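Toxin PAU_02230 (PDB 6HV6) is a large bacterial toxin of Photorhabdus asymbiotica (PaTox), of which the modelled part is an alpha/beta domain with a long helical extension. Local coordinates at residues P196-A199 and L200-S203; K329-Q333 and Y334-D338. The protein carries 1 engineered substitution. All coordinates share one frame; numbering follows the deposited sequence.

Overall arrangement
From the N terminus the chain runs through a small hairpin and a series of helices before strand 182-185 brings it to the edge of an antiparallel sheet. Contact 1 lies shortly afterwards, where the loop following helix 188-191 turns into helix 199-211; that helix start meets strand 289-296 and helix 235-244. The chain then builds most of the sheet, and contact 2 follows at the end of helix 320-334, where the turn leads on to edge strand 342-346. Each contact joins consecutive residues and closes only a single turn. They come in series, neither nesting nor crossing; the centres of contact 1 and contact 2 are about 19 Å apart, and the sheet links them, with strand 304-309 packing against contact 2.

Contact 1 of 2, residues P196-A199 and L200-S203; sequences PSEA and LPES. Engineered in segment 196-199: Ala199 (natural residue Cys).
Ser203 grips the carbonyl of Ala199 twice: its N and its OG each lie 2.9 Å from Ala199 O, approaching from opposite faces of the carbonyl plane. A chi1 of -66° sets OG beside its own backbone N, so that the hydroxyl turns back toward the carbonyl of the preceding turn. Ala199 is an engineered residue, cysteine in the natural sequence; its methyl group points away from the following turn, and His289 and Pro310 pack on it. Glu198 holds the N-cap position of helix 199-211, whose first regular bond runs from Glu202 N to Glu198 O (3.0 Å). Just before it, Ser197 OG accepts from Ala199 N in an ST turn, which ties the loop to the helix start. Pro201 suits the first turn, where a missing N-H costs no helical bond: its CD packs 3.1 Å from Glu198 O, while CG is 3.4 Å from Glu198 OE1. The Glu198 chain is folded at chi2 (-63°), bringing the carboxylate beside the proline ring, and OE1 is hydrogen-bonded to His244 ND1. Glu202, by contrast, is extended beyond CG and runs back past the cap; its OE1 comes within 3.2 Å of Glu198 O, two acceptors with no hydrogen bond between them, while OE2 has a weak hydrogen bond to Tyr191 OH. At the same helix end, Leu200 N donates to a sulfonate oxygen of a bound EPE molecule.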
loop_
_atom_site.group_PDB
_atom_site.type_symbol
_atom_site.label_atom_id
_atom_site.label_comp_id
_atom_site.label_asym_id
_atom_site.label_seq_id
_atom_site.Cartn_x
_atom_site.Cartn_y
_atom_site.Cartn_z
ATOM N N PRO A 196 8.701 0.397 1.049
ATOM C CA PRO A 196 8.381 0.096 -0.351
ATOM C C PRO A 196 7.283 -0.955 -0.486
ATOM O O PRO A 196 7.055 -1.794 0.388
ATOM C CB PRO A 196 9.712 -0.412 -0.911
ATOM C CG PRO A 196 10.754 0.303 -0.071
ATOM C CD PRO A 196 10.154 0.362 1.309
ATOM N N SER A 197 6.602 -0.897 -1.625
ATOM C CA SER A 197 5.495 -1.799 -1.897
ATOM C C SER A 197 5.902 -3.263 -1.756
ATOM O O SER A 197 6.973 -3.675 -2.200
ATOM C CB SER A 197 4.978 -1.556 -3.309
ATOM O OG SER A 197 3.955 -2.500 -3.577
ATOM N N GLU A 198 5.029 -4.063 -1.166
ATOM C CA GLU A 198 5.238 -5.505 -1.132
ATOM C C GLU A 198 4.108 -6.227 -1.860
ATOM O O GLU A 198 3.697 -7.312 -1.478
ATOM C CB GLU A 198 5.379 -6.011 0.303
ATOM C CG GLU A 198 6.621 -5.496 1.019
ATOM C CD GLU A 198 7.912 -5.962 0.369
ATOM O OE1 GLU A 198 7.862 -6.950 -0.398
ATOM O OE2 GLU A 198 8.970 -5.330 0.617
ATOM N N ALA A 199 3.622 -5.630 -2.946
ATOM C CA ALA A 199 2.426 -6.140 -3.607
ATOM C C ALA A 199 2.648 -7.525 -4.211
ATOM O O ALA A 199 1.721 -8.339 -4.232
ATOM C CB ALA A 199 1.972 -5.143 -4.683
ATOM N N LEU A 200 3.852 -7.817 -4.718
ATOM C CA LEU A 200 4.103 -9.140 -5.286
ATOM C C LEU A 200 3.968 -10.247 -4.240
ATOM O O LEU A 200 3.159 -11.165 -4.441
ATOM C CB LEU A 200 5.467 -9.166 -5.992
ATOM C CG LEU A 200 5.982 -10.544 -6.444
ATOM C CD1 LEU A 200 5.037 -11.208 -7.445
ATOM C CD2 LEU A 200 7.393 -10.443 -7.040
ATOM N N PRO A 201 4.703 -10.217 -3.122
ATOM C CA PRO A 201 4.522 -11.297 -2.140
ATOM C C PRO A 201 3.158 -11.266 -1.479
ATOM O O PRO A 201 2.646 -12.330 -1.117
ATOM C CB PRO A 201 5.648 -11.054 -1.124
ATOM C CG PRO A 201 5.946 -9.571 -1.251
ATOM C CD PRO A 201 5.771 -9.285 -2.721
ATOM N N GLU A 202 2.566 -10.082 -1.287
ATOM C CA GLU A 202 1.213 -10.026 -0.745
ATOM C C GLU A 202 0.246 -10.780 -1.647
ATOM O O GLU A 202 -0.566 -11.579 -1.173
ATOM C CB GLU A 202 0.783 -8.561 -0.559
ATOM C CG GLU A 202 1.478 -7.918 0.644
ATOM C CD GLU A 202 1.504 -6.396 0.600
ATOM O OE1 GLU A 202 1.136 -5.791 -0.426
ATOM O OE2 GLU A 202 1.895 -5.801 1.621
ATOM N N SER A 203 0.336 -10.548 -2.957
ATOM C CA SER A 203 -0.560 -11.213 -3.904
ATOM C C SER A 203 -0.354 -12.725 -3.899
ATOM O O SER A 203 -1.323 -13.489 -3.863
ATOM C CB SER A 203 -0.327 -10.658 -5.308
ATOM O OG SER A 203 -0.704 -9.294 -5.398
#

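Contact 2 of 2, residues K329-Q333 and Y334-D338; sequences KKMQQ and YDFPD
The Met331 thioether lies along the edges of two neighbouring aromatic rings, SD beside Phe336 and CE beside Tyr334. Its SD is 4.0 Å from Phe336 CD2 and close to the plane of that ring, 84° off the normal, a Met-aromatic contact; its CE touches Tyr334 CD2 at 3.9 Å, again in the ring plane. Bends at chi2 and chi3 let this flexible, unbranched side chain serve both rings at once. The tight side is completed by Tyr334 CB, which sits 3.4 Å above the centre of the Phe336 ring, and by Phe307 of strand 304-309, which packs on Met331. Pro287 and Val341 pack on Phe336, while the Tyr334 hydroxyl is anchored by Asp309 and Asn311. The backbone here ends helix 320-334 in a Schellman motif. Asp335 takes up a positive phi (60°), and the chain turns out of the helix while Phe336 N still reaches back to Met331 O at 3.2 Å; Asp335 N makes a bent bond to Gln332 O at 2.8 Å. One residue earlier, Tyr334 N still makes a regular helical bond to Lys330 O (3.0 Å). The other side of the turn is looser: Gln332 and Asp335 are polar and exposed, and their side chains, like the outward side of Gln333, leave the turn without packing on its aromatic core. One polar side-chain tie is made there within the two segments. With CG anti to the backbone N (chi1 -172°), Gln333 holds OE1 out to accept a hydrogen bond from Lys330 NZ (3.1 Å), which comes from above the plane of the amide; the same ammonium group also bonds Ser176 OG.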
loop_
_atom_site.group_PDB
_atom_site.type_symbol
_atom_site.label_atom_id
_atom_site.label_comp_id
_atom_site.label_asym_id
_atom_site.label_seq_id
_atom_site.Cartn_x
_atom_site.Cartn_y
_atom_site.Cartn_z
ATOM N N LYS A 329 -12.504 -1.371 -14.589
ATOM C CA LYS A 329 -12.669 0.009 -14.141
ATOM C C LYS A 329 -11.473 0.457 -13.302
ATOM O O LYS A 329 -11.005 1.596 -13.426
ATOM C CB LYS A 329 -13.972 0.134 -13.352
ATOM C CG LYS A 329 -14.266 1.521 -12.823
ATOM C CD LYS A 329 -15.674 1.591 -12.247
ATOM C CE LYS A 329 -15.803 0.833 -10.925
ATOM N NZ LYS A 329 -17.228 0.808 -10.450
ATOM N N LYS A 330 -10.945 -0.437 -12.462
ATOM C CA LYS A 330 -9.802 -0.066 -11.633
ATOM C C LYS A 330 -8.521 0.066 -12.453
ATOM O O LYS A 330 -7.660 0.889 -12.127
ATOM C CB LYS A 330 -9.629 -1.090 -10.506
ATOM C CG LYS A 330 -10.781 -1.083 -9.481
ATOM C CD LYS A 330 -10.890 0.270 -8.749
ATOM C CE LYS A 330 -12.194 0.986 -9.040
ATOM N NZ LYS A 330 -12.387 2.174 -8.141
ATOM N N MET A 331 -8.357 -0.728 -13.511
ATOM C CA MET A 331 -7.173 -0.551 -14.346
ATOM C C MET A 331 -7.208 0.797 -15.058
ATOM O O MET A 331 -6.188 1.492 -15.156
ATOM C CB MET A 331 -7.060 -1.700 -15.350
ATOM C CG MET A 331 -6.817 -3.086 -14.708
ATOM S SD MET A 331 -5.433 -3.195 -13.517
ATOM C CE MET A 331 -6.250 -2.991 -11.944
ATOM N N GLN A 332 -8.378 1.193 -15.547
ATOM C CA GLN A 332 -8.489 2.513 -16.159
ATOM C C GLN A 332 -8.256 3.618 -15.142
ATOM O O GLN A 332 -7.647 4.640 -15.471
ATOM C CB GLN A 332 -9.848 2.636 -16.836
ATOM C CG GLN A 332 -10.056 1.496 -17.823
ATOM C CD GLN A 332 -11.288 1.660 -18.675
ATOM O OE1 GLN A 332 -12.307 2.180 -18.221
ATOM N NE2 GLN A 332 -11.200 1.220 -19.927
ATOM N N GLN A 333 -8.686 3.411 -13.894
ATOM C CA GLN A 333 -8.416 4.381 -12.836
ATOM C C GLN A 333 -6.917 4.518 -12.578
ATOM O O GLN A 333 -6.421 5.620 -12.333
ATOM C CB GLN A 333 -9.147 3.960 -11.557
ATOM C CG GLN A 333 -9.113 4.986 -10.435
ATOM C CD GLN A 333 -9.782 4.489 -9.153
ATOM O OE1 GLN A 333 -9.559 3.358 -8.710
ATOM N NE2 GLN A 333 -10.614 5.336 -8.557
ATOM N N TYR A 334 -6.179 3.406 -12.603
ATOM C CA TYR A 334 -4.721 3.483 -12.562
ATOM C C TYR A 334 -4.131 4.074 -13.836
ATOM O O TYR A 334 -2.944 4.416 -13.848
ATOM C CB TYR A 334 -4.107 2.100 -12.385
ATOM C CG TYR A 334 -4.043 1.560 -10.987
ATOM C CD1 TYR A 334 -3.326 2.219 -9.989
ATOM C CD2 TYR A 334 -4.655 0.355 -10.672
ATOM C CE1 TYR A 334 -3.237 1.691 -8.698
ATOM C CE2 TYR A 334 -4.571 -0.183 -9.386
ATOM C CZ TYR A 334 -3.867 0.492 -8.404
ATOM O OH TYR A 334 -3.788 -0.042 -7.126
ATOM N N ASP A 335 -4.909 4.136 -14.919
ATOM C CA ASP A 335 -4.405 4.551 -16.237
ATOM C C ASP A 335 -3.290 3.631 -16.733
ATOM O O ASP A 335 -2.332 4.079 -17.371
ATOM C CB ASP A 335 -3.918 6.004 -16.226
ATOM C CG ASP A 335 -3.976 6.647 -17.605
ATOM O OD1 ASP A 335 -5.026 6.514 -18.277
ATOM O OD2 ASP A 335 -2.974 7.277 -18.011
ATOM N N PHE A 336 -3.390 2.341 -16.422
ATOM C CA PHE A 336 -2.465 1.362 -16.996
ATOM C C PHE A 336 -2.880 1.043 -18.423
ATOM O O PHE A 336 -4.032 0.653 -18.646
ATOM C CB PHE A 336 -2.469 0.073 -16.189
ATOM C CG PHE A 336 -1.889 0.203 -14.805
ATOM C CD1 PHE A 336 -0.912 1.143 -14.529
ATOM C CD2 PHE A 336 -2.317 -0.632 -13.785
ATOM C CE1 PHE A 336 -0.373 1.249 -13.254
ATOM C CE2 PHE A 336 -1.776 -0.529 -12.506
ATOM C CZ PHE A 336 -0.805 0.410 -12.247
ATOM N N PRO A 337 -1.990 1.155 -19.409
ATOM C CA PRO A 337 -2.328 0.683 -20.757
ATOM C C PRO A 337 -2.580 -0.823 -20.763
ATOM O O PRO A 337 -2.010 -1.572 -19.964
ATOM C CB PRO A 337 -1.105 1.065 -21.600
ATOM C CG PRO A 337 -0.012 1.285 -20.622
ATOM C CD PRO A 337 -0.651 1.769 -19.356
ATOM N N ASP A 338 -3.468 -1.249 -21.667
ATOM C CA ASP A 338 -3.917 -2.639 -21.702
ATOM C C ASP A 338 -2.755 -3.607 -21.866
ATOM O O ASP A 338 -2.729 -4.667 -21.228
ATOM C CB ASP A 338 -4.922 -2.843 -22.838
ATOM C CG ASP A 338 -6.226 -2.109 -22.604
ATOM O OD1 ASP A 338 -6.346 -1.422 -21.562
ATOM O OD2 ASP A 338 -7.132 -2.223 -23.462
#